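Local coordinates for mandelate racemase/muconate lactonizing enzyme (Polaromonas sp., PDB 2OG9), which probably acts as an enolase-superfamily isomerase, catalysing racemisation of mandelate or a related hydroxy acid, at residues A52-A57 and W127-K132; G75-A80 and E377-G382; A191-R196 and Q224-I229; L285-P290 and L299-L304. All coordinates share one frame; numbering follows the deposited sequence.

Contact 1 (A52-A57 and W127-K132); sequences AEIETA and WDLKAK
I54 is the first residue of 52-57 to touch 127-132, and it meets L129. Its side chain points toward the helix but only grazes it, with I54 CG2 4.4 Å from L129 CD1; the backbone carbonyl comes slightly nearer, I54 O lying 4.1 Å from L129 CD1. The isoleucine also packs on A125 and L126, one turn earlier in helix 114-133. E55 is turned away and forms a salt bridge with R384. T56 points back to the helix and gives the closest approach, its methyl CG2 meeting L129 CD1 tip to tip at 3.8 Å. The leucine reaches this spot because CG stands opposite the backbone N (chi1 -176°), which carries the CD1 branch out to the strand between I54 and T56. The threonine divides its labour: with chi1 at 70°, OG1 bonds to D13 OD2 and H60 N, leaving CG2 for the leucine. One turn on from L129, K132 NZ bridges to D128 OD2 at 2.8 Å, on the syn side of the carboxylate. D128 OD2 also accepts from L63 N of the next strand. The contact itself is therefore apolar, buried and small: a single leucine methyl fits against the antiparallel sheet of the N-terminal domain. Between these two segments the attraction is dispersion and exclusion of water, whereas a directional tie of the helix to the sheet comes from D128.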
loop_
_atom_site.group_PDB
_atom_site.type_symbol
_atom_site.label_atom_id
_atom_site.label_comp_id
_atom_site.label_asym_id
_atom_site.label_seq_id
_atom_site.Cartn_x
_atom_site.Cartn_y
_atom_site.Cartn_z
ATOM N N ALA A 52 -28.310 36.515 -0.845
ATOM C CA ALA A 52 -27.310 37.471 -0.397
ATOM C C ALA A 52 -27.102 38.459 -1.531
ATOM O O ALA A 52 -26.919 38.064 -2.691
ATOM C CB ALA A 52 -25.997 36.768 -0.069
ATOM N N GLU A 53 -27.161 39.742 -1.193
ATOM C CA GLU A 53 -26.955 40.814 -2.158
ATOM C C GLU A 53 -25.759 41.608 -1.661
ATOM O O GLU A 53 -25.672 41.946 -0.476
ATOM C CB GLU A 53 -28.187 41.718 -2.232
ATOM C CG GLU A 53 -29.410 41.050 -2.844
ATOM C CD GLU A 53 -30.681 41.853 -2.616
ATOM O OE1 GLU A 53 -31.410 41.564 -1.642
ATOM O OE2 GLU A 53 -30.940 42.785 -3.405
ATOM N N ILE A 54 -24.831 41.886 -2.566
ATOM C CA ILE A 54 -23.624 42.625 -2.227
ATOM C C ILE A 54 -23.433 43.774 -3.212
ATOM O O ILE A 54 -23.590 43.601 -4.426
ATOM C CB ILE A 54 -22.375 41.698 -2.277
ATOM C CG1 ILE A 54 -22.510 40.581 -1.235
ATOM C CG2 ILE A 54 -21.110 42.498 -2.013
ATOM C CD1 ILE A 54 -21.361 39.571 -1.270
ATOM N N GLU A 55 -23.097 44.946 -2.684
ATOM C CA GLU A 55 -22.870 46.128 -3.509
ATOM C C GLU A 55 -21.601 46.826 -3.032
ATOM O O GLU A 55 -21.266 46.772 -1.851
ATOM C CB GLU A 55 -24.088 47.060 -3.440
ATOM C CG GLU A 55 -25.245 46.583 -4.315
ATOM C CD GLU A 55 -26.507 47.423 -4.175
ATOM O OE1 GLU A 55 -26.402 48.643 -3.913
ATOM O OE2 GLU A 55 -27.610 46.860 -4.346
ATOM N N THR A 56 -20.898 47.477 -3.953
ATOM C CA THR A 56 -19.635 48.131 -3.624
ATOM C C THR A 56 -19.615 49.639 -3.856
ATOM O O THR A 56 -20.504 50.193 -4.499
ATOM C CB THR A 56 -18.492 47.530 -4.451
ATOM O OG1 THR A 56 -18.651 47.914 -5.823
ATOM C CG2 THR A 56 -18.509 46.002 -4.355
ATOM N N ALA A 57 -18.575 50.286 -3.339
ATOM C CA ALA A 57 -18.413 51.727 -3.491
ATOM C C ALA A 57 -18.315 52.063 -4.976
ATOM O O ALA A 57 -18.659 53.163 -5.401
ATOM C CB ALA A 57 -17.152 52.189 -2.765
ATOM N N TRP A 127 -18.887 36.046 -6.927
ATOM C CA TRP A 127 -18.545 35.541 -8.255
ATOM C C TRP A 127 -19.427 36.204 -9.310
ATOM O O TRP A 127 -18.958 36.540 -10.390
ATOM C CB TRP A 127 -18.719 34.021 -8.322
ATOM C CG TRP A 127 -17.516 33.290 -7.850
ATOM C CD1 TRP A 127 -17.313 32.728 -6.616
ATOM C CD2 TRP A 127 -16.311 33.090 -8.588
ATOM N NE1 TRP A 127 -16.047 32.187 -6.548
ATOM C CE2 TRP A 127 -15.410 32.398 -7.743
ATOM C CE3 TRP A 127 -15.900 33.432 -9.885
ATOM C CZ2 TRP A 127 -14.121 32.039 -8.153
ATOM C CZ3 TRP A 127 -14.617 33.075 -10.296
ATOM C CH2 TRP A 127 -13.740 32.382 -9.427
ATOM N N ASP A 128 -20.703 36.371 -8.987
ATOM C CA ASP A 128 -21.668 37.013 -9.882
ATOM C C ASP A 128 -21.182 38.433 -10.169
ATOM O O ASP A 128 -21.156 38.883 -11.316
ATOM C CB ASP A 128 -23.046 37.044 -9.205
ATOM C CG ASP A 128 -24.106 37.761 -10.038
ATOM O OD1 ASP A 128 -24.229 37.461 -11.241
ATOM O OD2 ASP A 128 -24.829 38.615 -9.480
ATOM N N LEU A 129 -20.766 39.120 -9.113
ATOM C CA LEU A 129 -20.272 40.483 -9.219
ATOM C C LEU A 129 -18.996 40.563 -10.056
ATOM O O LEU A 129 -18.860 41.447 -10.898
ATOM C CB LEU A 129 -20.040 41.052 -7.810
ATOM C CG LEU A 129 -19.607 42.512 -7.617
ATOM C CD1 LEU A 129 -19.897 42.936 -6.178
ATOM C CD2 LEU A 129 -18.131 42.675 -7.936
ATOM N N LYS A 130 -18.061 39.640 -9.844
ATOM C CA LYS A 130 -16.821 39.672 -10.616
ATOM C C LYS A 130 -17.094 39.416 -12.093
ATOM O O LYS A 130 -16.504 40.061 -12.957
ATOM C CB LYS A 130 -15.810 38.638 -10.099
ATOM C CG LYS A 130 -14.507 38.616 -10.899
ATOM C CD LYS A 130 -13.450 37.704 -10.274
ATOM C CE LYS A 130 -12.927 38.278 -8.956
ATOM N NZ LYS A 130 -11.740 37.513 -8.463
ATOM N N ALA A 131 -17.981 38.471 -12.384
ATOM C CA ALA A 131 -18.319 38.161 -13.774
ATOM C C ALA A 131 -18.915 39.402 -14.450
ATOM O O ALA A 131 -18.502 39.789 -15.547
ATOM C CB ALA A 131 -19.315 37.008 -13.821
ATOM N N LYS A 132 -19.886 40.019 -13.783
ATOM C CA LYS A 132 -20.537 41.226 -14.299
ATOM C C LYS A 132 -19.517 42.337 -14.542
ATOM O O LYS A 132 -19.630 43.106 -15.504
ATOM C CB LYS A 132 -21.612 41.711 -13.316
ATOM C CG LYS A 132 -22.862 40.826 -13.270
ATOM C CD LYS A 132 -23.816 41.217 -12.135
ATOM C CE LYS A 132 -25.082 40.366 -12.166
ATOM N NZ LYS A 132 -26.009 40.643 -11.025
#

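Contact 2 (G75-A80 and E377-G382); sequences GQFAHA and EEAQVG
F77 and E377 mark the nearest backbone approach, 7.8 Å between CA atoms, where helix 75-80 runs almost parallel to strand 377-382 at 15°, the two axes 9.5 Å apart. The F77 ring carries the contact. Its CG lies trans to the backbone N (chi1 175°), sending the ring out to the strand, where E377 CB sits over one face, 3.7 Å from the ring centroid, in a CH-pi contact. From there the extended glutamate chain carries its carboxylate over the CD2 border of the same face, E377 OE1 lying 3.4 Å from F77 CD2, with the two planes 43° apart. Farther along the strand, A379 N lies at the ring edge, and A379 CB is 4.1 Å from F77 CZ. E378 is turned away at CB, and its carboxylate forms salt bridges with R19 and K372. A serine in place of F77 would probably open a gap between helix and strand and leave the E377 methylene and A379 methyl without their apolar partner. The same ring also packs on I20 and S22 of strand 15-26 and on L50 of strand 46-56, so helix 73-83 lies on this sheet, while A80 touches helix 114-133 and A78 meets G75 of a neighbouring subunit.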
loop_
_atom_site.group_PDB
_atom_site.type_symbol
_atom_site.label_atom_id
_atom_site.label_comp_id
_atom_site.label_asym_id
_atom_site.label_seq_id
_atom_site.Cartn_x
_atom_site.Cartn_y
_atom_site.Cartn_z
ATOM N N GLY A 75 -31.192 28.541 10.597
ATOM C CA GLY A 75 -29.800 28.524 11.009
ATOM C C GLY A 75 -28.888 29.236 10.028
ATOM O O GLY A 75 -27.993 29.974 10.437
ATOM N N GLN A 76 -29.108 29.011 8.732
ATOM C CA GLN A 76 -28.293 29.650 7.706
ATOM C C GLN A 76 -28.446 31.161 7.759
ATOM O O GLN A 76 -27.465 31.897 7.688
ATOM C CB GLN A 76 -28.688 29.170 6.305
ATOM C CG GLN A 76 -28.339 27.724 5.979
ATOM C CD GLN A 76 -28.587 27.402 4.510
ATOM O OE1 GLN A 76 -29.184 28.201 3.788
ATOM N NE2 GLN A 76 -28.134 26.237 4.065
ATOM N N PHE A 77 -29.684 31.628 7.877
ATOM C CA PHE A 77 -29.932 33.062 7.923
ATOM C C PHE A 77 -29.279 33.700 9.135
ATOM O O PHE A 77 -28.592 34.709 9.015
ATOM C CB PHE A 77 -31.433 33.365 7.965
ATOM C CG PHE A 77 -31.738 34.834 8.131
ATOM C CD1 PHE A 77 -31.638 35.705 7.050
ATOM C CD2 PHE A 77 -32.057 35.356 9.386
ATOM C CE1 PHE A 77 -31.846 37.073 7.210
ATOM C CE2 PHE A 77 -32.267 36.729 9.556
ATOM C CZ PHE A 77 -32.161 37.587 8.466
ATOM N N ALA A 78 -29.509 33.109 10.304
ATOM C CA ALA A 78 -28.961 33.622 11.552
ATOM C C ALA A 78 -27.450 33.763 11.478
ATOM O O ALA A 78 -26.898 34.773 11.907
ATOM C CB ALA A 78 -29.347 32.707 12.711
ATOM N N HIS A 79 -26.776 32.754 10.934
ATOM C CA HIS A 79 -25.322 32.819 10.828
ATOM C C HIS A 79 -24.901 33.872 9.801
ATOM O O HIS A 79 -23.981 34.658 10.042
ATOM C CB HIS A 79 -24.741 31.456 10.441
ATOM C CG HIS A 79 -23.267 31.350 10.689
ATOM N ND1 HIS A 79 -22.731 31.309 11.958
ATOM C CD2 HIS A 79 -22.218 31.321 9.834
ATOM C CE1 HIS A 79 -21.412 31.259 11.875
ATOM N NE2 HIS A 79 -21.075 31.266 10.597
ATOM N N ALA A 80 -25.581 33.890 8.657
ATOM C CA ALA A 80 -25.277 34.859 7.609
ATOM C C ALA A 80 -25.373 36.277 8.174
ATOM O O ALA A 80 -24.526 37.124 7.898
ATOM C CB ALA A 80 -26.253 34.694 6.441
ATOM N N GLU A 377 -37.584 36.568 6.772
ATOM C CA GLU A 377 -36.528 37.222 7.531
ATOM C C GLU A 377 -35.596 37.960 6.586
ATOM O O GLU A 377 -35.395 37.538 5.446
ATOM C CB GLU A 377 -35.694 36.197 8.313
ATOM C CG GLU A 377 -36.407 35.495 9.452
ATOM C CD GLU A 377 -35.445 34.715 10.344
ATOM O OE1 GLU A 377 -34.969 33.633 9.934
ATOM O OE2 GLU A 377 -35.159 35.194 11.460
ATOM N N GLU A 378 -35.034 39.065 7.062
ATOM C CA GLU A 378 -34.080 39.824 6.268
ATOM C C GLU A 378 -33.308 40.790 7.147
ATOM O O GLU A 378 -33.774 41.199 8.209
ATOM C CB GLU A 378 -34.770 40.584 5.129
ATOM C CG GLU A 378 -35.706 41.700 5.547
ATOM C CD GLU A 378 -36.072 42.591 4.372
ATOM O OE1 GLU A 378 -35.205 43.376 3.926
ATOM O OE2 GLU A 378 -37.219 42.492 3.887
ATOM N N ALA A 379 -32.113 41.141 6.697
ATOM C CA ALA A 379 -31.257 42.052 7.432
ATOM C C ALA A 379 -30.264 42.650 6.456
ATOM O O ALA A 379 -30.025 42.099 5.381
ATOM C CB ALA A 379 -30.519 41.303 8.523
ATOM N N GLN A 380 -29.692 43.784 6.831
ATOM C CA GLN A 380 -28.709 44.431 5.988
ATOM C C GLN A 380 -27.715 45.195 6.844
ATOM O O GLN A 380 -27.999 45.536 7.990
ATOM C CB GLN A 380 -29.395 45.359 4.982
ATOM C CG GLN A 380 -30.463 46.261 5.562
ATOM C CD GLN A 380 -31.169 47.064 4.486
ATOM O OE1 GLN A 380 -30.578 47.951 3.871
ATOM N NE2 GLN A 380 -32.435 46.746 4.244
ATOM N N VAL A 381 -26.536 45.434 6.285
ATOM C CA VAL A 381 -25.487 46.152 6.983
ATOM C C VAL A 381 -24.772 47.045 5.984
ATOM O O VAL A 381 -24.711 46.727 4.796
ATOM C CB VAL A 381 -24.476 45.170 7.625
ATOM C CG1 VAL A 381 -23.942 44.220 6.575
ATOM C CG2 VAL A 381 -23.336 45.935 8.275
ATOM N N GLY A 382 -24.246 48.166 6.464
ATOM C CA GLY A 382 -23.542 49.085 5.592
ATOM C C GLY A 382 -24.462 50.116 4.970
ATOM O O GLY A 382 -25.656 50.158 5.268
#

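Contact 3 (A191-R196 and Q224-I229); sequences ALDIAR and QRMCRI
I194 and I229 form the tight part of this contact between two helices whose axes lie 11.4 Å apart and cross at -22°. The side chains meet at about a right angle, and the I194 CD1 methyl is pushed in between two branches of its partner: I194 CD1 is 3.4 Å from I229 CG2 and equally 3.4 Å from I229 CD1, closer than usual van der Waals contact. This compressed pair lies toward solvent, I229 being exposed. The more buried half is looser. There the selenomethionine M226 starts off to one side, but bends at chi2 (-57°) and chi3 (-86°), so that its methyl end comes round to the other helix. M226 CE then rests 4.0 Å from I194 CG1 and 4.1 Å from D193 CB. D193 meets the methyl with CB and with OD2 of its carboxylate, which accepts a hydrogen bond from G186 N in the loop before its helix. Replacing I194 with an alanine would probably leave both I229 methyls without their mate and the M226 methyl freer to move. On the far side of helix 220-230, R228 makes a salt bridge with D258 of a neighbouring subunit and packs on F257 of its own chain, a residue of the calcium site. Mainly apolar, with no directional bond between the segments, the contact joins two successive outer helices of the TIM barrel by van der Waals packing.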
loop_
_atom_site.group_PDB
_atom_site.type_symbol
_atom_site.label_atom_id
_atom_site.label_comp_id
_atom_site.label_asym_id
_atom_site.label_seq_id
_atom_site.Cartn_x
_atom_site.Cartn_y
_atom_site.Cartn_z
ATOM N N ALA A 191 -39.021 -5.565 -7.281
ATOM C CA ALA A 191 -39.661 -6.057 -8.496
ATOM C C ALA A 191 -40.458 -4.934 -9.144
ATOM O O ALA A 191 -40.551 -4.858 -10.368
ATOM C CB ALA A 191 -40.578 -7.231 -8.172
ATOM N N LEU A 192 -41.032 -4.066 -8.317
ATOM C CA LEU A 192 -41.813 -2.938 -8.812
ATOM C C LEU A 192 -40.942 -1.973 -9.607
ATOM O O LEU A 192 -41.293 -1.589 -10.723
ATOM C CB LEU A 192 -42.474 -2.191 -7.648
ATOM C CG LEU A 192 -43.930 -2.532 -7.318
ATOM C CD1 LEU A 192 -44.823 -2.097 -8.475
ATOM C CD2 LEU A 192 -44.078 -4.025 -7.053
ATOM N N ASP A 193 -39.807 -1.579 -9.033
ATOM C CA ASP A 193 -38.906 -0.662 -9.719
ATOM C C ASP A 193 -38.506 -1.252 -11.061
ATOM O O ASP A 193 -38.617 -0.596 -12.095
ATOM C CB ASP A 193 -37.653 -0.398 -8.885
ATOM C CG ASP A 193 -37.957 0.310 -7.582
ATOM O OD1 ASP A 193 -38.826 1.203 -7.580
ATOM O OD2 ASP A 193 -37.316 -0.016 -6.563
ATOM N N ILE A 194 -38.047 -2.498 -11.041
ATOM C CA ILE A 194 -37.629 -3.167 -12.263
ATOM C C ILE A 194 -38.749 -3.138 -13.299
ATOM O O ILE A 194 -38.501 -2.977 -14.494
ATOM C CB ILE A 194 -37.226 -4.629 -11.983
ATOM C CG1 ILE A 194 -36.097 -4.656 -10.950
ATOM C CG2 ILE A 194 -36.772 -5.303 -13.270
ATOM C CD1 ILE A 194 -35.592 -6.043 -10.625
ATOM N N ALA A 195 -39.984 -3.287 -12.833
ATOM C CA ALA A 195 -41.143 -3.271 -13.717
ATOM C C ALA A 195 -41.350 -1.868 -14.281
ATOM O O ALA A 195 -41.514 -1.690 -15.493
ATOM C CB ALA A 195 -42.388 -3.719 -12.953
ATOM N N ARG A 196 -41.342 -0.877 -13.395
ATOM C CA ARG A 196 -41.526 0.513 -13.791
ATOM C C ARG A 196 -40.461 0.971 -14.786
ATOM O O ARG A 196 -40.778 1.623 -15.785
ATOM C CB ARG A 196 -41.515 1.413 -12.550
ATOM C CG ARG A 196 -42.712 1.189 -11.636
ATOM C CD ARG A 196 -42.505 1.792 -10.253
ATOM N NE ARG A 196 -42.417 3.251 -10.263
ATOM C CZ ARG A 196 -43.419 4.063 -10.584
ATOM N NH1 ARG A 196 -44.599 3.559 -10.928
ATOM N NH2 ARG A 196 -43.246 5.378 -10.555
ATOM N N GLN A 224 -26.349 -4.466 -4.318
ATOM C CA GLN A 224 -25.606 -5.426 -5.123
ATOM C C GLN A 224 -26.526 -6.154 -6.102
ATOM O O GLN A 224 -26.221 -6.266 -7.288
ATOM C CB GLN A 224 -24.924 -6.445 -4.208
ATOM C CG GLN A 224 -23.905 -7.336 -4.899
ATOM C CD GLN A 224 -22.639 -6.588 -5.276
ATOM O OE1 GLN A 224 -22.248 -5.636 -4.603
ATOM N NE2 GLN A 224 -21.983 -7.029 -6.342
ATOM N N ARG A 225 -27.654 -6.645 -5.595
ATOM C CA ARG A 225 -28.617 -7.375 -6.418
ATOM C C ARG A 225 -29.329 -6.490 -7.442
ATOM O O ARG A 225 -29.526 -6.900 -8.584
ATOM C CB ARG A 225 -29.656 -8.076 -5.528
ATOM C CG ARG A 225 -29.283 -9.500 -5.103
ATOM C CD ARG A 225 -28.010 -9.554 -4.274
ATOM N NE ARG A 225 -27.598 -10.932 -4.006
ATOM C CZ ARG A 225 -28.006 -11.658 -2.969
ATOM N NH1 ARG A 225 -28.839 -11.143 -2.074
ATOM N NH2 ARG A 225 -27.593 -12.914 -2.835
HETATM N N MSE A 226 -29.715 -5.284 -7.036
HETATM C CA MSE A 226 -30.402 -4.369 -7.946
HETATM C C MSE A 226 -29.492 -3.878 -9.070
HETATM O O MSE A 226 -29.926 -3.770 -10.218
HETATM C CB MSE A 226 -30.968 -3.171 -7.182
HETATM C CG MSE A 226 -32.112 -3.525 -6.247
HETATM SE SE MSE A 226 -33.576 -4.400 -7.178
HETATM C CE MSE A 226 -34.547 -2.828 -7.766
ATOM N N CYS A 227 -28.238 -3.575 -8.747
ATOM C CA CYS A 227 -27.311 -3.122 -9.778
ATOM C C CYS A 227 -27.117 -4.242 -10.792
ATOM O O CYS A 227 -27.056 -3.999 -11.998
ATOM C CB CYS A 227 -25.963 -2.725 -9.166
ATOM S SG CYS A 227 -25.991 -1.159 -8.250
ATOM N N ARG A 228 -27.026 -5.473 -10.295
ATOM C CA ARG A 228 -26.853 -6.641 -11.154
ATOM C C ARG A 228 -27.984 -6.710 -12.180
ATOM O O ARG A 228 -27.749 -6.882 -13.374
ATOM C CB ARG A 228 -26.854 -7.917 -10.305
ATOM C CG ARG A 228 -26.675 -9.210 -11.097
ATOM C CD ARG A 228 -25.323 -9.258 -11.789
ATOM N NE ARG A 228 -24.221 -9.285 -10.831
ATOM C CZ ARG A 228 -22.944 -9.105 -11.156
ATOM N NH1 ARG A 228 -22.606 -8.885 -12.422
ATOM N NH2 ARG A 228 -22.005 -9.134 -10.217
ATOM N N ILE A 229 -29.211 -6.572 -11.695
ATOM C CA ILE A 229 -30.389 -6.628 -12.548
ATOM C C ILE A 229 -30.426 -5.488 -13.563
ATOM O O ILE A 229 -30.777 -5.697 -14.722
ATOM C CB ILE A 229 -31.678 -6.589 -11.696
ATOM C CG1 ILE A 229 -31.709 -7.793 -10.749
ATOM C CG2 ILE A 229 -32.903 -6.598 -12.600
ATOM C CD1 ILE A 229 -32.783 -7.713 -9.684
#

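Contact 4 (L285-P290 and L299-L304); sequences LMPDAP and LKIASL
Two first torsions aim L285 and I301 at each other: in L285 it is CG that lies trans to the main-chain N (chi1 -170°), whereas in I301 the CG2 branch takes that place and CG1 sits beside the N (chi1 -66°). The side chains then meet at about a right angle, with L285 CD2 3.6 Å from I301 CG2. The same isoleucine methyl also serves the proline two residues on, P287 CB lying 4.1 Å from I301 CG2, so one branch of I301 spans both residues that point to the helix. H273 of helix 270-278 touches all three side chains and closes the cluster from the neighbouring helix. Beyond P287, D288 turns away and takes the N-cap position, its OD1 accepting from R291 N, while its OD2 bonds to Y67 OH of the N-terminal domain. In the helix, S303 OG gives a hydrogen bond of 2.8 Å back to L299 O. That oxygen also receives S303 N at 3.0 Å, and the two donors arrive from opposite faces of the carbonyl plane. S303 in turn packs on S303 of a second subunit. The buried hydrophobic seam thus fastens a barrel strand to the helix that follows it: strand 284-285, helix 295-307 and the parallel strand 311-312 make a beta-alpha-beta crossover, the repeating element of the enolase-superfamily TIM barrel.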
loop_
_atom_site.group_PDB
_atom_site.type_symbol
_atom_site.label_atom_id
_atom_site.label_comp_id
_atom_site.label_asym_id
_atom_site.label_seq_id
_atom_site.Cartn_x
_atom_site.Cartn_y
_atom_site.Cartn_z
ATOM N N LEU A 285 -19.467 12.363 -10.238
ATOM C CA LEU A 285 -19.491 13.061 -8.960
ATOM C C LEU A 285 -20.603 14.104 -9.045
ATOM O O LEU A 285 -20.728 14.807 -10.054
ATOM C CB LEU A 285 -18.143 13.742 -8.694
ATOM C CG LEU A 285 -17.965 14.314 -7.287
ATOM C CD1 LEU A 285 -17.898 13.171 -6.272
ATOM C CD2 LEU A 285 -16.689 15.145 -7.234
HETATM N N MSE A 286 -21.402 14.217 -7.992
HETATM C CA MSE A 286 -22.514 15.159 -8.006
HETATM C C MSE A 286 -22.467 16.243 -6.945
HETATM O O MSE A 286 -23.325 16.305 -6.061
HETATM C CB MSE A 286 -23.830 14.386 -7.900
HETATM C CG MSE A 286 -23.976 13.329 -8.982
HETATM SE SE MSE A 286 -25.726 12.505 -8.940
HETATM C CE MSE A 286 -26.773 13.913 -9.809
ATOM N N PRO A 287 -21.468 17.128 -7.025
ATOM C CA PRO A 287 -21.348 18.207 -6.047
ATOM C C PRO A 287 -22.493 19.198 -6.212
ATOM O O PRO A 287 -23.006 19.388 -7.316
ATOM C CB PRO A 287 -19.991 18.816 -6.374
ATOM C CG PRO A 287 -19.897 18.634 -7.857
ATOM C CD PRO A 287 -20.414 17.219 -8.049
ATOM N N ASP A 288 -22.900 19.801 -5.102
ATOM C CA ASP A 288 -23.978 20.785 -5.070
ATOM C C ASP A 288 -23.313 22.061 -4.552
ATOM O O ASP A 288 -22.997 22.159 -3.366
ATOM C CB ASP A 288 -25.065 20.294 -4.102
ATOM C CG ASP A 288 -26.223 21.265 -3.958
ATOM O OD1 ASP A 288 -26.015 22.486 -4.110
ATOM O OD2 ASP A 288 -27.345 20.801 -3.664
ATOM N N ALA A 289 -23.083 23.029 -5.439
ATOM C CA ALA A 289 -22.415 24.272 -5.054
ATOM C C ALA A 289 -22.946 24.917 -3.768
ATOM O O ALA A 289 -22.198 25.096 -2.809
ATOM C CB ALA A 289 -22.456 25.276 -6.214
ATOM N N PRO A 290 -24.240 25.281 -3.730
ATOM C CA PRO A 290 -24.793 25.900 -2.518
ATOM C C PRO A 290 -24.590 25.047 -1.266
ATOM O O PRO A 290 -24.311 25.558 -0.184
ATOM C CB PRO A 290 -26.275 26.059 -2.857
ATOM C CG PRO A 290 -26.264 26.261 -4.337
ATOM C CD PRO A 290 -25.248 25.234 -4.805
ATOM N N LEU A 299 -15.252 24.721 -7.075
ATOM C CA LEU A 299 -14.158 24.691 -8.039
ATOM C C LEU A 299 -13.025 23.792 -7.553
ATOM O O LEU A 299 -12.375 23.119 -8.352
ATOM C CB LEU A 299 -13.630 26.105 -8.301
ATOM C CG LEU A 299 -14.626 27.033 -9.002
ATOM C CD1 LEU A 299 -13.999 28.395 -9.181
ATOM C CD2 LEU A 299 -15.028 26.440 -10.352
ATOM N N LYS A 300 -12.781 23.782 -6.248
ATOM C CA LYS A 300 -11.726 22.927 -5.708
ATOM C C LYS A 300 -12.121 21.467 -5.915
ATOM O O LYS A 300 -11.291 20.628 -6.268
ATOM C CB LYS A 300 -11.514 23.221 -4.219
ATOM C CG LYS A 300 -10.999 24.633 -3.967
ATOM C CD LYS A 300 -10.945 24.973 -2.489
ATOM C CE LYS A 300 -10.428 26.396 -2.283
ATOM N NZ LYS A 300 -10.496 26.816 -0.854
ATOM N N ILE A 301 -13.400 21.177 -5.707
ATOM C CA ILE A 301 -13.918 19.829 -5.877
ATOM C C ILE A 301 -13.824 19.426 -7.350
ATOM O O ILE A 301 -13.419 18.307 -7.661
ATOM C CB ILE A 301 -15.388 19.743 -5.397
ATOM C CG1 ILE A 301 -15.448 19.980 -3.883
ATOM C CG2 ILE A 301 -15.982 18.375 -5.740
ATOM C CD1 ILE A 301 -16.838 20.278 -3.378
ATOM N N ALA A 302 -14.188 20.344 -8.246
ATOM C CA ALA A 302 -14.133 20.073 -9.685
ATOM C C ALA A 302 -12.702 19.783 -10.137
ATOM O O ALA A 302 -12.479 18.944 -11.014
ATOM C CB ALA A 302 -14.709 21.260 -10.472
ATOM N N SER A 303 -11.733 20.479 -9.546
ATOM C CA SER A 303 -10.329 20.268 -9.885
ATOM C C SER A 303 -9.908 18.867 -9.467
ATOM O O SER A 303 -9.170 18.199 -10.185
ATOM C CB SER A 303 -9.427 21.281 -9.169
ATOM O OG SER A 303 -9.808 22.610 -9.467
ATOM N N LEU A 304 -10.353 18.440 -8.289
ATOM C CA LEU A 304 -10.020 17.105 -7.787
ATOM C C LEU A 304 -10.664 16.035 -8.677
ATOM O O LEU A 304 -10.028 15.039 -9.019
ATOM C CB LEU A 304 -10.503 16.934 -6.339
ATOM C CG LEU A 304 -9.749 17.714 -5.252
ATOM C CD1 LEU A 304 -10.337 17.400 -3.887
ATOM C CD2 LEU A 304 -8.272 17.336 -5.280
#

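How the contacts relate
Contacts 1 and 2 lie on the same side of the chain's centre, their own centres 17 Å apart, and share the four-stranded antiparallel sheet; their segments alternate in sequence, and strand 375-382 brings the C-terminal end of the chain back to that sheet. Contacts 3 and 4 follow one another within the barrel, 30 Å apart, and both fall in the span between the two segments of contact 2. Contact 4 adjoins contact 1 directly, W127 CZ2 packing 3.8 Å from L299 CD1, and so helps join barrel to N-terminal domain. Contact 3 is remote, about 48 Å from contact 1 between centres, on the opposite side of the chain's centre from contacts 1 and 2, near a subunit interface.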